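Local coordinates for putative potassium transport protein (Staphylococcus aureus 08BA02176, PDB 4XTT) that binds the second messenger cyclic di-AMP through its RCK C domain and probably regulates a Ktr-type potassium transporter, at residues Leu6-Leu9 / Glu14-Ile17; Asp35-Ala38 / Ile42-Ile45. All coordinates share one frame; numbering follows the deposited sequence.

In this RCK C (TrkA-C) domain the two contacts follow one another along the chain: contact 1, between helix 3-11 and the start of strand 15-21, is complete before contact 2, between helix 36-40 and strand 43-49, begins. Their centres lie about 16 Å apart. Both rest on the same four-stranded antiparallel sheet, where strand 68-72 runs between strands 15-21 and 43-49, and they meet directly where Ile17 CD1 packs on Ile45 CD1 at 4.1 Å. Contact 1 lies near the surface and contact 2 is buried, holding seven of the ten residues of the cyclic di-AMP pocket. Each also touches the second subunit, which supplies further bonds to the same nucleotide.

Contact 1: residues Leu6-Leu9 / Glu14-Ile17; sequences LDYL and EHSI
Leu9 lays its two methyl branches over the opening residues of strand 15-21, with CD1 against the outer part of Ile17 and CD2 above the backbone of Ser16. Leu9 CD1 lies 3.4 Å from Ile17 CG1, and the two side chains run at about a right angle, with Ile17 CD1 also beside CD1 of the leucine. On the other branch, Leu9 CD2 comes within 3.8 Å of Ser16 N. Here helix 3-11, joined by a short turn to the strand that is outermost in the antiparallel sheet within this chain, folds back on that strand; Leu9 and Ile17 both continue onto Ile72 of the adjacent strand 68-72. Its neighbour in the helix, Tyr8, also reaches the strand. With CG swung anti to the backbone N (chi1 173°), its ring extends to His15, and a weak hydrogen bond runs from His15 ND1 to Tyr8 OH at 2.7 Å, bent to 120° at the hydrogen. The rings meet rim to rim, centroids 5.7 Å apart and planes at 38°, and neither covers the other's face. The Tyr8 ring stacks on Phe53 of the second subunit, whose Ile55 packs against both Tyr8 and His15. The CB of Ser16 points away from the helix, and its OG is hydrogen-bonded to Asp75 OD1.

Contact 2: residues Asp35-Ala38 / Ile42-Ile45; sequences DIRA and INII. With 2BA ((2R,3R,3aS,5R,7aR,9R,10R,10aS,12R,14aR)-2,9-bis(6-amino-9H-purin-9-yl)octahydro-2H,7H-difuro[3,2-d:3',2'-j][1,3,7,9,2,8 ]tetraoxadiphosphacyclododecine-3,5,10,12-tetrol 5,12-dioxide), chain C.
Arg37 leaves helix 36-40 with CG anti to its own nitrogen (chi1 -170°) and then bends at chi3 (46°), which carries the guanidinium past Ile42 to the side of Asn43 and up against an adenine of cyclic di-AMP. The setting is the nucleotide pocket of the RCK C domain, where the start of a short helix and the strand that follows it, 43-49, grip one adenosine of the ligand, while Arg37 reaches on to the other adenine and a phosphate; the second subunit supplies equivalent bonds from its own Asp35, Arg37, Ala38 and Ile44. Next to the ligand, Ile36 ties helix to strand: its CG2 rests on Ile42 CB, while its CD1 meets Ile44 CD1 at 3.5 Å, Ile36 and Ile44 crossing at about a right angle. Phe81 of helix 75-83 backs both Ile36 and Ile42.

One adenine is read largely by main chain. Ile44 N donates to N11 of the ligand at 3.0 Å, Ile44 O accepts from the amino group N61 at 2.8 Å, and Arg37 N donates to N31 at 3.1 Å, so two ring nitrogens and the amino group of the base are all engaged. The ribose hydroxyl O2'1 is gripped twice, giving its hydrogen to Asp35 OD1 at 2.9 Å and accepting from Ala38 N. The second adenine lies over one face of the Arg37 guanidinium, its C5 3.2 Å above the plane and offset toward the rim; the Asn43 side chain lies alongside the same group, at its edge. The positive charge probably also steadies the phosphate, since Arg37 NE donates to O1P of the ligand at 3.2 Å, with an angle of 152° at the hydrogen.

Contact 1: residues Leu6-Leu9 / Glu14-Ile17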
loop_
_atom_site.group_PDB
_atom_site.type_symbol
_atom_site.label_atom_id
_atom_site.label_comp_id
_atom_site.label_asym_id
_atom_site.label_seq_id
_atom_site.Cartn_x
_atom_site.Cartn_y
_atom_site.Cartn_z
ATOM N N LEU A 6 3.182 -10.598 4.756
ATOM C CA LEU A 6 2.232 -11.676 4.547
ATOM C C LEU A 6 2.058 -12.517 5.809
ATOM O O LEU A 6 0.971 -13.022 6.077
ATOM C CB LEU A 6 2.671 -12.532 3.359
ATOM C CG LEU A 6 1.811 -13.732 2.966
ATOM C CD1 LEU A 6 0.343 -13.341 2.823
ATOM C CD2 LEU A 6 2.325 -14.260 1.640
ATOM N N ASP A 7 3.116 -12.615 6.609
ATOM C CA ASP A 7 3.060 -13.381 7.849
ATOM C C ASP A 7 2.179 -12.706 8.886
ATOM O O ASP A 7 1.432 -13.366 9.598
ATOM C CB ASP A 7 4.460 -13.563 8.434
ATOM C CG ASP A 7 5.261 -14.617 7.711
ATOM O OD1 ASP A 7 4.663 -15.407 6.942
ATOM O OD2 ASP A 7 6.497 -14.650 7.914
ATOM N N TYR A 8 2.245 -11.381 8.940
ATOM C CA TYR A 8 1.410 -10.615 9.849
ATOM C C TYR A 8 -0.074 -10.801 9.538
ATOM O O TYR A 8 -0.881 -11.041 10.430
ATOM C CB TYR A 8 1.785 -9.128 9.785
ATOM C CG TYR A 8 0.846 -8.231 10.568
ATOM C CD1 TYR A 8 0.981 -8.082 11.940
ATOM C CD2 TYR A 8 -0.174 -7.534 9.932
ATOM C CE1 TYR A 8 0.127 -7.276 12.657
ATOM C CE2 TYR A 8 -1.034 -6.724 10.641
ATOM C CZ TYR A 8 -0.878 -6.597 12.005
ATOM O OH TYR A 8 -1.724 -5.784 12.728
ATOM N N LEU A 9 -0.418 -10.710 8.259
ATOM C CA LEU A 9 -1.800 -10.818 7.801
ATOM C C LEU A 9 -2.433 -12.170 8.095
ATOM O O LEU A 9 -3.641 -12.258 8.320
ATOM C CB LEU A 9 -1.867 -10.535 6.306
ATOM C CG LEU A 9 -1.534 -9.091 5.941
ATOM C CD1 LEU A 9 -1.244 -9.018 4.467
ATOM C CD2 LEU A 9 -2.672 -8.150 6.314
ATOM N N GLU A 14 -7.958 -9.341 12.385
ATOM C CA GLU A 14 -8.736 -8.131 12.119
ATOM C C GLU A 14 -8.234 -7.359 10.888
ATOM O O GLU A 14 -8.861 -6.396 10.439
ATOM C CB GLU A 14 -8.750 -7.239 13.356
ATOM C CG GLU A 14 -9.621 -7.821 14.462
ATOM C CD GLU A 14 -9.775 -6.903 15.653
ATOM O OE1 GLU A 14 -9.336 -7.299 16.754
ATOM O OE2 GLU A 14 -10.320 -5.787 15.489
ATOM N N HIS A 15 -7.096 -7.792 10.355
ATOM C CA HIS A 15 -6.508 -7.196 9.162
ATOM C C HIS A 15 -6.344 -8.269 8.100
ATOM O O HIS A 15 -6.157 -9.448 8.412
ATOM C CB HIS A 15 -5.144 -6.569 9.456
ATOM C CG HIS A 15 -5.149 -5.578 10.580
ATOM N ND1 HIS A 15 -4.017 -5.272 11.299
ATOM C CD2 HIS A 15 -6.139 -4.809 11.089
ATOM C CE1 HIS A 15 -4.310 -4.362 12.213
ATOM N NE2 HIS A 15 -5.591 -4.066 12.106
ATOM N N SER A 16 -6.430 -7.855 6.840
ATOM C CA SER A 16 -6.498 -8.799 5.727
ATOM C C SER A 16 -6.269 -8.118 4.375
ATOM O O SER A 16 -6.499 -6.917 4.239
ATOM C CB SER A 16 -7.839 -9.539 5.739
ATOM O OG SER A 16 -8.925 -8.635 5.726
ATOM N N ILE A 17 -5.735 -8.870 3.413
ATOM C CA ILE A 17 -5.640 -8.387 2.036
ATOM C C ILE A 17 -6.797 -8.921 1.212
ATOM O O ILE A 17 -7.090 -10.113 1.209
ATOM C CB ILE A 17 -4.328 -8.788 1.339
ATOM C CG1 ILE A 17 -3.171 -7.963 1.873
ATOM C CG2 ILE A 17 -4.386 -8.467 -0.139
ATOM C CD1 ILE A 17 -1.875 -8.167 1.098
#

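Contact 2: residues Asp35-Ala38 / Ile42-Ile45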
loop_
_atom_site.group_PDB
_atom_site.type_symbol
_atom_site.label_atom_id
_atom_site.label_comp_id
_atom_site.label_asym_id
_atom_site.label_seq_id
_atom_site.Cartn_x
_atom_site.Cartn_y
_atom_site.Cartn_z
ATOM N N ASP A 35 -10.710 9.097 -3.096
ATOM C CA ASP A 35 -9.843 9.504 -1.984
ATOM C C ASP A 35 -9.757 8.395 -0.926
ATOM O O ASP A 35 -9.991 8.619 0.265
ATOM C CB ASP A 35 -10.348 10.811 -1.375
ATOM C CG ASP A 35 -9.238 11.621 -0.728
ATOM O OD1 ASP A 35 -8.056 11.423 -1.093
ATOM O OD2 ASP A 35 -9.547 12.474 0.129
ATOM N N ILE A 36 -9.372 7.207 -1.376
ATOM C CA ILE A 36 -9.586 5.993 -0.609
ATOM C C ILE A 36 -8.849 5.969 0.729
ATOM O O ILE A 36 -9.477 5.715 1.760
ATOM C CB ILE A 36 -9.215 4.758 -1.461
ATOM C CG1 ILE A 36 -10.232 4.618 -2.597
ATOM C CG2 ILE A 36 -9.186 3.483 -0.624
ATOM C CD1 ILE A 36 -9.891 3.554 -3.621
ATOM N N ARG A 37 -7.550 6.242 0.744
ATOM C CA ARG A 37 -6.827 6.168 2.010
ATOM C C ARG A 37 -7.253 7.261 2.984
ATOM O O ARG A 37 -7.370 7.016 4.188
ATOM C CB ARG A 37 -5.323 6.238 1.790
ATOM C CG ARG A 37 -4.512 5.923 3.046
ATOM C CD ARG A 37 -3.112 5.495 2.663
ATOM N NE ARG A 37 -2.557 6.399 1.666
ATOM C CZ ARG A 37 -1.975 6.004 0.541
ATOM N NH1 ARG A 37 -1.842 4.709 0.269
ATOM N NH2 ARG A 37 -1.507 6.910 -0.305
ATOM N N ALA A 38 -7.521 8.453 2.465
ATOM C CA ALA A 38 -7.912 9.556 3.331
ATOM C C ALA A 38 -9.304 9.351 3.919
ATOM O O ALA A 38 -9.607 9.880 4.985
ATOM C CB ALA A 38 -7.848 10.875 2.568
ATOM N N ILE A 42 -7.600 2.716 3.949
ATOM C CA ILE A 42 -7.224 1.546 3.164
ATOM C C ILE A 42 -6.044 1.876 2.268
ATOM O O ILE A 42 -5.977 2.970 1.705
ATOM C CB ILE A 42 -8.404 1.050 2.299
ATOM C CG1 ILE A 42 -9.608 0.714 3.178
ATOM C CG2 ILE A 42 -8.016 -0.163 1.467
ATOM C CD1 ILE A 42 -10.797 0.214 2.396
ATOM N N ASN A 43 -5.114 0.935 2.140
ATOM C CA ASN A 43 -3.989 1.103 1.237
ATOM C C ASN A 43 -4.128 0.200 0.018
ATOM O O ASN A 43 -4.356 -1.007 0.148
ATOM C CB ASN A 43 -2.683 0.808 1.963
ATOM C CG ASN A 43 -1.462 1.005 1.082
ATOM O OD1 ASN A 43 -1.440 1.878 0.216
ATOM N ND2 ASN A 43 -0.429 0.199 1.313
ATOM N N ILE A 44 -4.044 0.796 -1.167
ATOM C CA ILE A 44 -4.050 0.026 -2.402
ATOM C C ILE A 44 -2.603 -0.198 -2.832
ATOM O O ILE A 44 -1.902 0.747 -3.216
ATOM C CB ILE A 44 -4.846 0.743 -3.498
ATOM C CG1 ILE A 44 -6.291 0.941 -3.031
ATOM C CG2 ILE A 44 -4.759 -0.009 -4.819
ATOM C CD1 ILE A 44 -7.226 1.371 -4.109
ATOM N N ILE A 45 -2.167 -1.453 -2.750
ATOM C CA ILE A 45 -0.779 -1.845 -3.012
ATOM C C ILE A 45 -0.522 -1.889 -4.515
ATOM O O ILE A 45 0.550 -1.509 -4.991
ATOM C CB ILE A 45 -0.455 -3.221 -2.378
ATOM C CG1 ILE A 45 -0.768 -3.188 -0.885
ATOM C CG2 ILE A 45 0.993 -3.593 -2.593
ATOM C CD1 ILE A 45 -0.595 -4.520 -0.187
HETATM P P 2BA C . -3.561 10.642 1.443
HETATM O O1P 2BA C . -3.766 9.306 2.046
HETATM O O2P 2BA C . -3.927 11.657 2.481
HETATM O "O5'" 2BA C . -2.004 10.820 1.100
HETATM C "C5'" 2BA C . -1.554 12.049 0.501
HETATM C "C4'" 2BA C . -0.155 11.896 0.059
HETATM O "O4'" 2BA C . 0.714 11.306 1.125
HETATM C "C3'" 2BA C . -0.098 10.963 -1.063
HETATM O "O3'" 2BA C . -0.223 11.694 -2.314
HETATM C "C2'" 2BA C . 1.212 10.349 -0.995
HETATM O "O2'" 2BA C . 2.196 11.161 -1.696
HETATM C "C1'" 2BA C . 1.537 10.279 0.447
HETATM N N9 2BA C . 1.186 9.029 0.954
HETATM C C8 2BA C . 0.222 8.971 1.668
HETATM N N7 2BA C . 0.035 7.681 2.068
HETATM C C5 2BA C . 1.185 7.026 1.354
HETATM C C6 2BA C . 1.751 5.769 1.195
HETATM N N6 2BA C . 1.154 4.689 1.849
HETATM N N1 2BA C . 2.841 5.550 0.442
HETATM C C2 2BA C . 3.423 6.543 -0.180
HETATM N N3 2BA C . 2.957 7.775 -0.096
HETATM C C4 2BA C . 1.866 8.075 0.644
HETATM P P1 2BA C . -1.078 10.977 -3.475
HETATM O O1P1 2BA C . -0.340 9.729 -3.814
HETATM O O2P1 2BA C . -1.066 11.867 -4.671
HETATM O "O5'1" 2BA C . -2.581 10.539 -3.139
HETATM C "C5'1" 2BA C . -3.534 11.486 -2.685
HETATM C "C4'1" 2BA C . -4.704 10.737 -2.175
HETATM O "O4'1" 2BA C . -5.132 9.712 -3.164
HETATM C "C3'1" 2BA C . -4.341 9.987 -0.962
HETATM O "O3'1" 2BA C . -4.601 10.762 0.235
HETATM C "C2'1" 2BA C . -5.182 8.801 -0.967
HETATM O "O2'1" 2BA C . -6.449 9.126 -0.343
HETATM C "C1'1" 2BA C . -5.394 8.467 -2.386
HETATM N N91 2BA C . -4.514 7.447 -2.795
HETATM C C81 2BA C . -3.617 7.713 -3.583
HETATM N N71 2BA C . -2.850 6.615 -3.875
HETATM C C51 2BA C . -3.588 5.625 -3.005
HETATM C C61 2BA C . -3.504 4.266 -2.686
HETATM N N61 2BA C . -2.482 3.462 -3.271
HETATM N N11 2BA C . -4.337 3.684 -1.857
HETATM C C21 2BA C . -5.315 4.367 -1.278
HETATM N N31 2BA C . -5.503 5.673 -1.502
HETATM C C41 2BA C . -4.681 6.346 -2.347
#